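Local coordinates for protein ribonuclease J (Methanolobus psychrophilus R15, PDB 5HAB) that probably degrades RNA as an exoribonuclease of the metallo-beta-lactamase and beta-CASP family, at residues V101-A106 / V180-H185; D49-D54 / I165-I170; P123-P128 / L159-D164; G38-A43 / L107-A112; I26-V31 / G189-A194. The protein carries 1 engineered substitution. One frame throughout, in Å; residues are numbered along the deposited sequence.

Contact 1: residues V101-A106 / V180-H185. Engineered in segment 101-106: A106 (natural residue His). With nucleotides of chain D.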
# COMPACT_ATOMS: atom_id res chain seq x y z
N VAL B 101 2.33 39.39 1.90
CA VAL B 101 1.98 38.94 0.56
C VAL B 101 1.17 37.65 0.62
O VAL B 101 1.49 36.74 1.37
CB VAL B 101 3.23 38.75 -0.32
CG1 VAL B 101 2.83 38.20 -1.69
CG2 VAL B 101 3.97 40.07 -0.49
N CYS B 102 0.09 37.61 -0.16
CA CYS B 102 -0.68 36.38 -0.35
C CYS B 102 -0.60 35.97 -1.81
O CYS B 102 -1.14 36.67 -2.68
CB CYS B 102 -2.12 36.57 0.09
SG CYS B 102 -2.32 36.74 1.86
N THR B 103 0.05 34.85 -2.08
CA THR B 103 0.33 34.46 -3.45
C THR B 103 -0.91 33.91 -4.16
O THR B 103 -0.96 33.88 -5.39
CB THR B 103 1.45 33.41 -3.52
OG1 THR B 103 1.20 32.38 -2.55
CG2 THR B 103 2.80 34.05 -3.25
N HIS B 104 -1.91 33.50 -3.38
CA HIS B 104 -3.23 33.20 -3.95
C HIS B 104 -4.29 33.15 -2.85
O HIS B 104 -3.99 33.34 -1.67
CB HIS B 104 -3.23 31.88 -4.74
CG HIS B 104 -2.93 30.66 -3.92
ND1 HIS B 104 -3.73 30.26 -2.87
CD2 HIS B 104 -1.95 29.73 -4.02
CE1 HIS B 104 -3.24 29.16 -2.34
NE2 HIS B 104 -2.16 28.81 -3.02
N GLY B 105 -5.53 32.84 -3.23
CA GLY B 105 -6.64 32.98 -2.32
C GLY B 105 -7.26 31.73 -1.73
O GLY B 105 -8.36 31.79 -1.17
N ALA B 106 -6.57 30.60 -1.82
CA ALA B 106 -7.07 29.36 -1.22
C ALA B 106 -6.72 29.35 0.27
O ALA B 106 -5.82 30.08 0.69
CB ALA B 106 -6.49 28.14 -1.92
N VAL B 180 0.66 33.66 -8.17
CA VAL B 180 1.94 34.26 -8.54
C VAL B 180 3.14 33.69 -7.77
O VAL B 180 3.02 33.29 -6.61
CB VAL B 180 1.89 35.80 -8.36
CG1 VAL B 180 0.86 36.41 -9.29
CG2 VAL B 180 1.58 36.16 -6.90
N PHE B 181 4.29 33.63 -8.43
CA PHE B 181 5.58 33.61 -7.75
C PHE B 181 5.81 35.02 -7.24
O PHE B 181 5.41 35.99 -7.89
CB PHE B 181 6.74 33.23 -8.68
CG PHE B 181 6.71 31.81 -9.20
CD1 PHE B 181 5.76 30.91 -8.77
CD2 PHE B 181 7.66 31.39 -10.12
CE1 PHE B 181 5.74 29.62 -9.26
CE2 PHE B 181 7.66 30.10 -10.60
CZ PHE B 181 6.70 29.21 -10.17
N VAL B 182 6.48 35.15 -6.10
CA VAL B 182 6.84 36.50 -5.66
C VAL B 182 8.35 36.62 -5.56
O VAL B 182 9.02 35.78 -4.97
CB VAL B 182 6.14 36.87 -4.32
CG1 VAL B 182 6.28 35.77 -3.30
CG2 VAL B 182 6.70 38.17 -3.77
N ALA B 183 8.89 37.67 -6.19
CA ALA B 183 10.31 37.99 -6.12
C ALA B 183 10.53 39.24 -5.27
O ALA B 183 10.01 40.31 -5.58
CB ALA B 183 10.89 38.17 -7.51
N ILE B 184 11.30 39.08 -4.20
CA ILE B 184 11.68 40.19 -3.35
C ILE B 184 13.05 40.68 -3.77
O ILE B 184 14.06 40.03 -3.53
CB ILE B 184 11.64 39.78 -1.87
CG1 ILE B 184 10.23 39.36 -1.48
CG2 ILE B 184 12.14 40.91 -0.98
CD1 ILE B 184 10.11 38.83 -0.09
N HIS B 185 13.09 41.84 -4.41
CA HIS B 185 14.34 42.43 -4.86
C HIS B 185 14.99 43.23 -3.74
O HIS B 185 14.35 44.12 -3.13
CB HIS B 185 14.13 43.30 -6.10
CG HIS B 185 13.56 42.56 -7.27
ND1 HIS B 185 14.35 41.87 -8.17
CD2 HIS B 185 12.29 42.40 -7.69
CE1 HIS B 185 13.59 41.33 -9.09
NE2 HIS B 185 12.33 41.63 -8.83
P A D 3 -9.86 25.62 -0.52
OP1 A D 3 -10.79 26.47 -1.31
OP2 A D 3 -8.42 25.95 -0.49
O5' A D 3 -10.37 25.57 0.99
C5' A D 3 -11.76 25.50 1.30
C4' A D 3 -12.21 24.07 1.49
O4' A D 3 -11.79 23.56 2.78
C3' A D 3 -13.71 23.84 1.47
O3' A D 3 -14.24 23.80 0.16
C2' A D 3 -13.86 22.52 2.22
O2' A D 3 -13.57 21.42 1.36
C1' A D 3 -12.73 22.62 3.25
N9 A D 3 -13.21 23.03 4.59
C8 A D 3 -13.27 24.28 5.16
N7 A D 3 -13.75 24.28 6.38
C5 A D 3 -14.04 22.94 6.63
C6 A D 3 -14.57 22.27 7.75
N6 A D 3 -14.94 22.88 8.88
N1 A D 3 -14.73 20.93 7.67
C2 A D 3 -14.36 20.31 6.54
N3 A D 3 -13.85 20.83 5.43
C4 A D 3 -13.71 22.16 5.54
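V180 N donates a hydrogen bond to T103 O at 3.2 Å, with an angle of 155° at the hydrogen. It is the single hydrogen bond between the two segments. V180 CG2 lies beside the same oxygen.

Apolar contacts do the rest. T103 CG2 meets V182 CG1 at 3.9 Å, and the two side chains cross at about a right angle. T103 OG1 sits between its backbone N and carbonyl carbon (chi1 47°), which leaves CG2 beside the N to face V180 and V182. OG1 itself is hydrogen-bonded to D54 OD2. V101 CG1 is only loosely packed on V182 CG2, at 4.4 Å.

Within segment 101-106, A106 N donates to H104 ND1 at 3.0 Å, close to the ring plane. NE2 of the same ring is hydrogen-bonded to D196 OD2, so both nitrogens hold the imidazole in place. The engineered A106 brings its CB to 3.3 Å from OP2 of nucleotide A3 of chain D.

Strand 96-102 pairs with strands 49-53 and 124-126. Strand 179-186 pairs with 166-172 and 189-194, and helix 211-220 packs on the side of F181, A183 and H185.

Contact 2: residues D49-D54 / I165-I170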
# COMPACT_ATOMS: atom_id res chain seq x y z
N ASP B 49 13.77 44.92 7.75
CA ASP B 49 12.40 44.97 7.25
C ASP B 49 11.92 43.56 6.89
O ASP B 49 12.69 42.77 6.37
CB ASP B 49 12.31 45.89 6.03
CG ASP B 49 12.48 47.35 6.40
OD1 ASP B 49 11.92 47.77 7.44
OD2 ASP B 49 13.19 48.07 5.67
N ILE B 50 10.67 43.24 7.20
CA ILE B 50 10.16 41.89 7.01
C ILE B 50 8.96 41.85 6.06
O ILE B 50 8.02 42.62 6.21
CB ILE B 50 9.79 41.24 8.35
CG1 ILE B 50 11.00 41.23 9.29
CG2 ILE B 50 9.26 39.83 8.15
CD1 ILE B 50 10.70 40.69 10.67
N ILE B 51 9.02 40.95 5.08
CA ILE B 51 7.88 40.64 4.22
C ILE B 51 7.32 39.27 4.61
O ILE B 51 8.00 38.27 4.45
CB ILE B 51 8.28 40.66 2.74
CG1 ILE B 51 9.02 41.96 2.41
CG2 ILE B 51 7.06 40.47 1.84
CD1 ILE B 51 8.14 43.18 2.41
N ILE B 52 6.11 39.23 5.14
CA ILE B 52 5.44 37.95 5.40
C ILE B 52 4.84 37.45 4.09
O ILE B 52 4.28 38.22 3.32
CB ILE B 52 4.37 38.08 6.51
CG1 ILE B 52 5.03 38.40 7.85
CG2 ILE B 52 3.57 36.80 6.63
CD1 ILE B 52 4.03 38.61 8.99
N ILE B 53 4.98 36.15 3.83
CA ILE B 53 4.39 35.53 2.66
C ILE B 53 3.44 34.41 3.10
O ILE B 53 3.86 33.41 3.71
CB ILE B 53 5.45 34.99 1.69
CG1 ILE B 53 6.50 36.07 1.40
CG2 ILE B 53 4.80 34.54 0.40
CD1 ILE B 53 7.49 35.67 0.31
N ASP B 54 2.16 34.65 2.83
CA ASP B 54 1.05 33.72 3.05
C ASP B 54 0.79 33.45 4.53
O ASP B 54 1.69 33.48 5.35
CB ASP B 54 1.30 32.41 2.29
CG ASP B 54 1.26 32.60 0.78
OD1 ASP B 54 0.38 33.36 0.29
OD2 ASP B 54 2.10 32.01 0.07
N ILE B 165 13.86 47.54 -0.88
CA ILE B 165 13.02 46.37 -1.07
C ILE B 165 11.93 46.64 -2.09
O ILE B 165 11.13 47.57 -1.92
CB ILE B 165 12.38 45.92 0.27
CG1 ILE B 165 13.46 45.52 1.27
CG2 ILE B 165 11.38 44.80 0.04
CD1 ILE B 165 12.90 45.15 2.62
N THR B 166 11.87 45.83 -3.15
CA THR B 166 10.72 45.89 -4.06
C THR B 166 10.10 44.51 -4.22
O THR B 166 10.79 43.50 -4.13
CB THR B 166 11.07 46.45 -5.45
OG1 THR B 166 11.92 45.52 -6.14
CG2 THR B 166 11.77 47.80 -5.35
N ILE B 167 8.80 44.46 -4.47
CA ILE B 167 8.10 43.19 -4.65
C ILE B 167 7.56 43.05 -6.06
O ILE B 167 6.76 43.87 -6.52
CB ILE B 167 6.97 43.06 -3.62
CG1 ILE B 167 7.56 42.87 -2.21
CG2 ILE B 167 6.04 41.91 -3.98
CD1 ILE B 167 6.51 42.86 -1.12
N GLU B 168 7.97 41.98 -6.74
CA GLU B 168 7.53 41.67 -8.09
C GLU B 168 6.64 40.42 -8.10
O GLU B 168 6.98 39.42 -7.48
CB GLU B 168 8.74 41.47 -9.01
CG GLU B 168 8.41 41.02 -10.43
CD GLU B 168 9.66 40.81 -11.27
OE1 GLU B 168 10.77 41.02 -10.74
OE2 GLU B 168 9.54 40.45 -12.46
N PHE B 169 5.51 40.49 -8.80
CA PHE B 169 4.68 39.32 -9.02
C PHE B 169 4.97 38.71 -10.40
O PHE B 169 5.09 39.43 -11.39
CB PHE B 169 3.19 39.66 -8.91
CG PHE B 169 2.68 39.75 -7.50
CD1 PHE B 169 3.53 39.61 -6.42
CD2 PHE B 169 1.33 39.96 -7.25
CE1 PHE B 169 3.06 39.69 -5.11
CE2 PHE B 169 0.85 40.03 -5.95
CZ PHE B 169 1.71 39.90 -4.88
N ILE B 170 5.09 37.39 -10.45
CA ILE B 170 5.25 36.68 -11.72
C ILE B 170 4.12 35.68 -11.85
O ILE B 170 3.86 34.93 -10.93
CB ILE B 170 6.61 35.97 -11.80
CG1 ILE B 170 7.74 36.97 -11.56
CG2 ILE B 170 6.78 35.27 -13.15
CD1 ILE B 170 9.00 36.32 -11.08
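I51 and I167 reach toward each other tip to tip. The single CD1 of I167 touches two methyls of I51: CG2 at 3.8 Å and CD1 at 3.9 Å. The two isoleucines differ in shape. The I167 side chain is extended, with CD1 anti to CA (chi2 175°), so its end projects across the gap. The I51 side chain is bent instead (chi2 -71°). Its CD1 folds back and ends near CG2 on the side of I167. From there the same I51 CD1 also comes to 4.3 Å from I165 CG2, so I51 meets both I165 and I167.

I165 is stretched out like I167. Its CD1 reaches D49 and presses on CB at 3.5 Å, the closest approach between the two segments. D49 thus meets I165 with its apolar methylene. The carboxylate does another job: OD1 forms a salt bridge with R98 of strand 96-102.

The backbones stay well apart, and segments 49-54 and 165-170 meet through aliphatic carbons alone. Around them V46 packs on I165, A99 and I184 on I51, and V101 and V182 on I167. Branched aliphatic side chains meeting from two facing sheets are what is expected in the central beta-sandwich of the metallo-beta-lactamase fold.

Contact 3: residues P123-P128 / L159-D164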
# COMPACT_ATOMS: atom_id res chain seq x y z
N PRO B 123 0.23 46.48 5.19
CA PRO B 123 -0.79 46.20 4.18
C PRO B 123 -0.68 44.77 3.65
O PRO B 123 0.40 44.18 3.71
CB PRO B 123 -0.48 47.21 3.08
CG PRO B 123 0.99 47.35 3.16
CD PRO B 123 1.35 47.25 4.62
N ILE B 124 -1.77 44.24 3.12
CA ILE B 124 -1.76 42.93 2.48
C ILE B 124 -1.67 43.12 0.97
O ILE B 124 -2.49 43.81 0.39
CB ILE B 124 -3.00 42.12 2.86
CG1 ILE B 124 -3.01 41.85 4.37
CG2 ILE B 124 -3.05 40.82 2.07
CD1 ILE B 124 -4.29 41.22 4.86
N ILE B 125 -0.67 42.51 0.34
CA ILE B 125 -0.49 42.69 -1.10
C ILE B 125 -0.88 41.40 -1.81
O ILE B 125 -0.44 40.31 -1.44
CB ILE B 125 0.95 43.08 -1.44
CG1 ILE B 125 1.39 44.29 -0.61
CG2 ILE B 125 1.07 43.39 -2.93
CD1 ILE B 125 2.88 44.54 -0.66
N ALA B 126 -1.72 41.52 -2.84
CA ALA B 126 -2.22 40.33 -3.53
C ALA B 126 -2.78 40.66 -4.90
O ALA B 126 -2.92 41.82 -5.27
CB ALA B 126 -3.28 39.64 -2.67
N THR B 127 -3.08 39.61 -5.67
CA THR B 127 -3.71 39.78 -6.97
C THR B 127 -5.17 40.18 -6.81
O THR B 127 -5.77 39.89 -5.77
CB THR B 127 -3.62 38.48 -7.80
OG1 THR B 127 -4.29 37.42 -7.10
CG2 THR B 127 -2.17 38.11 -8.05
N PRO B 128 -5.75 40.83 -7.83
CA PRO B 128 -7.15 41.29 -7.80
C PRO B 128 -8.14 40.26 -7.26
O PRO B 128 -8.89 40.57 -6.33
CB PRO B 128 -7.44 41.59 -9.28
CG PRO B 128 -6.13 42.08 -9.79
CD PRO B 128 -5.06 41.30 -9.04
N LEU B 159 6.14 46.64 -7.08
CA LEU B 159 5.74 47.61 -6.06
C LEU B 159 6.89 47.93 -5.11
O LEU B 159 7.53 47.03 -4.58
CB LEU B 159 4.55 47.06 -5.26
CG LEU B 159 4.02 47.91 -4.11
CD1 LEU B 159 3.42 49.21 -4.62
CD2 LEU B 159 3.01 47.12 -3.30
N GLU B 160 7.17 49.21 -4.90
CA GLU B 160 8.22 49.59 -3.96
C GLU B 160 7.70 49.60 -2.52
O GLU B 160 6.64 50.16 -2.25
CB GLU B 160 8.82 50.96 -4.30
CG GLU B 160 9.54 51.02 -5.63
CD GLU B 160 10.28 52.33 -5.82
OE1 GLU B 160 10.71 52.92 -4.81
OE2 GLU B 160 10.42 52.77 -6.98
N ILE B 161 8.45 48.99 -1.62
CA ILE B 161 8.06 48.93 -0.21
C ILE B 161 9.04 49.76 0.60
O ILE B 161 8.69 50.36 1.62
CB ILE B 161 7.98 47.46 0.29
CG1 ILE B 161 6.68 46.79 -0.17
CG2 ILE B 161 8.03 47.38 1.81
CD1 ILE B 161 6.67 46.37 -1.61
N THR B 162 10.28 49.81 0.12
CA THR B 162 11.38 50.39 0.87
C THR B 162 12.41 50.86 -0.15
O THR B 162 12.37 50.43 -1.31
CB THR B 162 11.96 49.35 1.88
OG1 THR B 162 11.05 49.19 2.98
CG2 THR B 162 13.32 49.74 2.43
N LYS B 163 13.31 51.75 0.25
CA LYS B 163 14.42 52.18 -0.60
C LYS B 163 15.24 50.97 -1.08
O LYS B 163 15.92 51.03 -2.10
CB LYS B 163 15.33 53.15 0.16
CG LYS B 163 14.62 54.37 0.74
CD LYS B 163 15.60 55.28 1.48
CE LYS B 163 15.03 56.67 1.71
NZ LYS B 163 13.98 56.69 2.76
N ASP B 164 15.15 49.88 -0.33
CA ASP B 164 15.98 48.70 -0.54
C ASP B 164 15.18 47.45 -0.93
O ASP B 164 15.76 46.42 -1.26
CB ASP B 164 16.79 48.41 0.73
CG ASP B 164 17.97 49.35 0.90
OD1 ASP B 164 18.37 49.98 -0.10
OD2 ASP B 164 18.48 49.44 2.03
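I125 has the largest buried surface here, and its CD1 makes both contacts across the segments. This methyl meets L159 CD2 at 3.7 Å. The two side chains cross obliquely. L159 holds CG anti to its backbone N (chi1 178°), and of its two branches it is CD2 that touches I125. The third partner is I161, whose CD1 lies 4.3 Å from I125 CD1, a looser contact.

I125 belongs to the short strand 124-126 of one sheet of the metallo-beta-lactamase sandwich. L159 belongs to strand 158-160, an outermost strand of the other sheet, so the contact lies toward one edge of the two layers. It is only partly buried. Just after E160 the chain forms a classic beta bulge, where I161 and T162 are both set opposite I165. T162 OG1 makes a weak hydrogen bond to I161 O.

I125 also packs on I167 and F169 of strand 166-172. I161 touches I167 as well, and R98 of strand 96-102.

Contact 4: residues G38-A43 / L107-A112. With nucleotides of chain D.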
# COMPACT_ATOMS: atom_id res chain seq x y z
N GLY B 38 -0.87 22.65 4.94
CA GLY B 38 -1.94 23.55 5.33
C GLY B 38 -1.58 24.94 5.85
O GLY B 38 -1.84 25.94 5.19
N ARG B 39 -1.04 25.02 7.07
CA ARG B 39 -0.85 26.31 7.73
C ARG B 39 0.42 27.04 7.28
O ARG B 39 1.32 27.31 8.07
CB ARG B 39 -0.85 26.13 9.26
CG ARG B 39 0.16 25.14 9.81
CD ARG B 39 0.35 25.32 11.31
NE ARG B 39 1.30 24.36 11.87
CZ ARG B 39 1.59 24.25 13.16
NH1 ARG B 39 0.99 25.04 14.05
NH2 ARG B 39 2.47 23.35 13.57
N ASN B 40 0.49 27.35 5.99
CA ASN B 40 1.69 27.97 5.43
C ASN B 40 1.92 29.41 5.86
O ASN B 40 1.03 30.26 5.76
CB ASN B 40 1.64 27.89 3.91
CG ASN B 40 1.58 26.46 3.42
OD1 ASN B 40 2.56 25.72 3.52
ND2 ASN B 40 0.42 26.04 2.94
N MET B 41 3.13 29.69 6.32
CA MET B 41 3.57 31.05 6.56
C MET B 41 5.09 31.13 6.53
O MET B 41 5.78 30.39 7.25
CB MET B 41 3.04 31.58 7.89
CG MET B 41 3.44 33.03 8.17
SD MET B 41 2.86 33.71 9.73
CE MET B 41 1.10 33.64 9.56
N THR B 42 5.60 32.04 5.71
CA THR B 42 7.03 32.26 5.60
C THR B 42 7.32 33.73 5.87
O THR B 42 6.46 34.57 5.66
CB THR B 42 7.57 31.84 4.20
OG1 THR B 42 7.31 30.44 3.99
CG2 THR B 42 9.07 32.10 4.06
N ALA B 43 8.50 34.04 6.39
CA ALA B 43 8.88 35.44 6.58
C ALA B 43 10.24 35.70 5.96
O ALA B 43 11.20 35.00 6.25
CB ALA B 43 8.87 35.81 8.07
N LEU B 107 -7.40 28.50 1.04
CA LEU B 107 -7.29 28.54 2.50
C LEU B 107 -5.91 28.19 3.06
O LEU B 107 -5.60 28.54 4.19
CB LEU B 107 -8.32 27.61 3.15
CG LEU B 107 -9.78 28.05 3.20
CD1 LEU B 107 -10.58 27.10 4.07
CD2 LEU B 107 -9.90 29.47 3.72
N ASP B 108 -5.10 27.48 2.29
CA ASP B 108 -3.77 27.14 2.78
C ASP B 108 -2.83 28.32 2.57
O ASP B 108 -1.65 28.24 2.91
CB ASP B 108 -3.24 25.87 2.10
CG ASP B 108 -2.85 26.10 0.66
OD1 ASP B 108 -3.63 26.73 -0.09
OD2 ASP B 108 -1.75 25.66 0.28
N HIS B 109 -3.35 29.42 2.03
CA HIS B 109 -2.59 30.66 1.94
C HIS B 109 -3.25 31.86 2.63
O HIS B 109 -2.55 32.77 3.07
CB HIS B 109 -2.32 31.00 0.48
CG HIS B 109 -1.15 30.28 -0.10
ND1 HIS B 109 -0.56 30.64 -1.29
CD2 HIS B 109 -0.46 29.20 0.35
CE1 HIS B 109 0.44 29.82 -1.55
NE2 HIS B 109 0.52 28.93 -0.57
N ILE B 110 -4.57 31.88 2.73
CA ILE B 110 -5.23 33.02 3.37
C ILE B 110 -6.15 32.61 4.51
O ILE B 110 -6.78 33.46 5.12
CB ILE B 110 -6.01 33.88 2.35
CG1 ILE B 110 -7.25 33.13 1.85
CG2 ILE B 110 -5.11 34.32 1.21
CD1 ILE B 110 -8.25 34.02 1.14
N GLY B 111 -6.22 31.32 4.80
CA GLY B 111 -7.12 30.82 5.83
C GLY B 111 -6.90 31.37 7.23
O GLY B 111 -7.83 31.41 8.03
N ALA B 112 -5.68 31.81 7.53
CA ALA B 112 -5.36 32.35 8.85
C ALA B 112 -5.22 33.87 8.83
O ALA B 112 -4.91 34.47 9.87
CB ALA B 112 -4.10 31.71 9.40
P A D 3 -9.86 25.62 -0.52
OP1 A D 3 -10.79 26.47 -1.31
OP2 A D 3 -8.42 25.95 -0.49
O5' A D 3 -10.37 25.57 0.99
C5' A D 3 -11.76 25.50 1.30
C4' A D 3 -12.21 24.07 1.49
O4' A D 3 -11.79 23.56 2.78
C3' A D 3 -13.71 23.84 1.47
O3' A D 3 -14.24 23.80 0.16
C2' A D 3 -13.86 22.52 2.22
O2' A D 3 -13.57 21.42 1.36
C1' A D 3 -12.73 22.62 3.25
N9 A D 3 -13.21 23.03 4.59
C8 A D 3 -13.27 24.28 5.16
N7 A D 3 -13.75 24.28 6.38
C5 A D 3 -14.04 22.94 6.63
C6 A D 3 -14.57 22.27 7.75
N6 A D 3 -14.94 22.88 8.88
N1 A D 3 -14.73 20.93 7.67
C2 A D 3 -14.36 20.31 6.54
N3 A D 3 -13.85 20.83 5.43
C4 A D 3 -13.71 22.16 5.54
P A D 2 -4.46 22.60 -1.36
OP1 A D 2 -3.36 22.96 -2.29
OP2 A D 2 -4.63 23.36 -0.09
O5' A D 2 -5.82 22.67 -2.19
C5' A D 2 -6.92 23.43 -1.71
C4' A D 2 -8.17 22.60 -1.57
O4' A D 2 -7.82 21.26 -1.13
C3' A D 2 -9.17 23.09 -0.53
O3' A D 2 -10.02 24.10 -1.03
C2' A D 2 -9.90 21.81 -0.13
O2' A D 2 -10.93 21.50 -1.06
C1' A D 2 -8.80 20.76 -0.25
N9 A D 2 -8.15 20.45 1.05
C8 A D 2 -6.83 20.63 1.38
N7 A D 2 -6.53 20.24 2.59
C5 A D 2 -7.73 19.76 3.09
C6 A D 2 -8.07 19.21 4.34
N6 A D 2 -7.20 19.04 5.34
N1 A D 2 -9.36 18.83 4.52
C2 A D 2 -10.23 19.00 3.51
N3 A D 2 -10.02 19.51 2.30
C4 A D 2 -8.74 19.87 2.15
O HOH W 1 0.18 23.32 1.77
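G38 O lies against D108, making a CA-H...O contact to D108 CA at 3.3 Å. It is also close to D108 O, but both are acceptors. The backbone angles of G38 call for glycine, since a CB would be jammed against the preceding carbonyl O. R39 is the centre of an inverse gamma turn, in which N40 N bonds weakly to G38 O. The R39 guanidinium forms a salt bridge with E36.

N40 carries the contact. CG stands anti to the carbonyl carbon (chi1 -61°), and ND2 donates to D108 O at 3.0 Å. The bond is nearly straight (168°) and lies in the amide plane. ND2 also donates to a water at 3.0 Å. That water is weakly hydrogen-bonded to G38 N and D108 OD2. The amide and the D108 carboxylate are turned 82° from each other. ND2 sits at the edge of the H109 ring, whose NE2 is hydrogen-bonded to H432.

The start of helix 107-110 meets the RNA: L107 N donates to OP2 of A3 of chain D at 3.1 Å. With the natural His at position 106, engineered to Ala here, residues 104-109 read HxHxDH. In metallo-beta-lactamase relatives this signature supplies metal ligands, so this is probably the catalytic site.

Contact 5: residues I26-V31 / G189-A194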
# COMPACT_ATOMS: atom_id res chain seq x y z
N ILE B 26 19.96 38.59 4.78
CA ILE B 26 18.70 37.94 4.43
C ILE B 26 18.31 36.93 5.50
O ILE B 26 19.13 36.13 5.92
CB ILE B 26 18.81 37.25 3.05
CG1 ILE B 26 19.20 38.25 1.96
CG2 ILE B 26 17.51 36.53 2.69
CD1 ILE B 26 18.10 39.22 1.60
N GLY B 27 17.06 36.97 5.95
CA GLY B 27 16.56 35.94 6.83
C GLY B 27 15.43 35.17 6.17
O GLY B 27 14.49 35.77 5.65
N ILE B 28 15.52 33.85 6.18
CA ILE B 28 14.44 33.01 5.69
C ILE B 28 13.85 32.35 6.92
O ILE B 28 14.46 31.45 7.49
CB ILE B 28 14.90 31.95 4.67
CG1 ILE B 28 15.73 32.56 3.54
CG2 ILE B 28 13.68 31.20 4.11
CD1 ILE B 28 14.97 33.53 2.67
N ILE B 29 12.69 32.81 7.34
CA ILE B 29 12.06 32.32 8.57
C ILE B 29 10.89 31.40 8.23
O ILE B 29 9.93 31.81 7.57
CB ILE B 29 11.60 33.48 9.47
CG1 ILE B 29 12.78 34.39 9.82
CG2 ILE B 29 10.97 32.94 10.74
CD1 ILE B 29 12.95 35.58 8.90
N ALA B 30 10.98 30.16 8.68
CA ALA B 30 9.92 29.18 8.50
C ALA B 30 8.94 29.27 9.67
O ALA B 30 9.30 28.97 10.81
CB ALA B 30 10.50 27.78 8.39
N VAL B 31 7.69 29.67 9.40
CA VAL B 31 6.75 29.87 10.50
C VAL B 31 5.77 28.72 10.60
O VAL B 31 5.59 28.13 11.66
CB VAL B 31 6.01 31.21 10.35
CG1 VAL B 31 5.15 31.46 11.58
CG2 VAL B 31 7.01 32.33 10.17
N GLY B 189 20.36 41.26 -4.49
CA GLY B 189 19.72 40.30 -5.38
C GLY B 189 18.32 39.90 -4.94
O GLY B 189 17.77 40.50 -4.02
N ALA B 190 17.75 38.88 -5.59
CA ALA B 190 16.34 38.56 -5.41
C ALA B 190 16.08 37.31 -4.58
O ALA B 190 16.81 36.33 -4.68
CB ALA B 190 15.66 38.42 -6.77
N VAL B 191 15.03 37.34 -3.77
CA VAL B 191 14.56 36.15 -3.08
C VAL B 191 13.25 35.71 -3.71
O VAL B 191 12.28 36.45 -3.72
CB VAL B 191 14.39 36.39 -1.57
CG1 VAL B 191 13.78 35.17 -0.91
CG2 VAL B 191 15.73 36.74 -0.93
N VAL B 192 13.22 34.50 -4.25
CA VAL B 192 12.04 34.04 -4.98
C VAL B 192 11.28 33.01 -4.16
O VAL B 192 11.87 32.12 -3.54
CB VAL B 192 12.42 33.47 -6.36
CG1 VAL B 192 11.19 32.97 -7.09
CG2 VAL B 192 13.12 34.54 -7.18
N TYR B 193 9.97 33.18 -4.14
CA TYR B 193 9.05 32.31 -3.44
C TYR B 193 8.09 31.73 -4.47
O TYR B 193 7.36 32.47 -5.15
CB TYR B 193 8.32 33.10 -2.35
CG TYR B 193 7.25 32.38 -1.55
CD1 TYR B 193 5.97 32.21 -2.07
CD2 TYR B 193 7.50 31.93 -0.26
CE1 TYR B 193 4.98 31.58 -1.33
CE2 TYR B 193 6.52 31.30 0.48
CZ TYR B 193 5.26 31.13 -0.06
OH TYR B 193 4.27 30.51 0.67
N ALA B 194 8.12 30.40 -4.59
CA ALA B 194 7.34 29.69 -5.60
C ALA B 194 6.66 28.48 -4.97
O ALA B 194 7.14 27.35 -5.08
CB ALA B 194 8.23 29.26 -6.75
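V191 offers one methyl to each of two isoleucines. Its CG2 meets I26 CG2 at 4.0 Å, the two side chains tip to tip. Its CG1 meets I28 CD1 at 4.1 Å, and here the side chains slide past each other in opposite directions. V191 CG1 is anti to the backbone N (chi1 175°), which leaves CG2 beside that N, on the side of I26. The I28 chain is bent at its second torsion (chi2 -65°), and its end comes nearer to V191 than its root does.

A second shell surrounds these three. I226 of strand 222-228 packs on both I28 and V191. I44 touches I28, and T186 touches I26.

Pairing within each sheet sets the backbones. I26 and I28 form backbone hydrogen bonds with I467 and L465, and G27 with R45. V191 O probably accepts one from I184 N. Strand 24-32 lies in one sheet and strand 189-194 in the other, and the two face each other in the sandwich of the metallo-beta-lactamase fold.

Contacts 1, 2, 3 and 5 join the same two sheets at different points. Contacts 2 and 3 are close, with centres 6 Å apart, and I167 N probably donates a hydrogen bond to L159 O. Contact 1 lies 7 Å from contact 2 and 12 Å from contact 5, centre to centre. A weak hydrogen bond from Y193 OH to D54 OD2 ties contact 5 to contact 2. Contacts 1 and 4 share the probable catalytic site, where H109 stacks on H104. Contact 1 reaches the RNA through engineered A106, contact 4 through L107 and D108. Contacts 2 and 5 come within about 11 Å of it, contact 3 about 14 Å, nearest atoms.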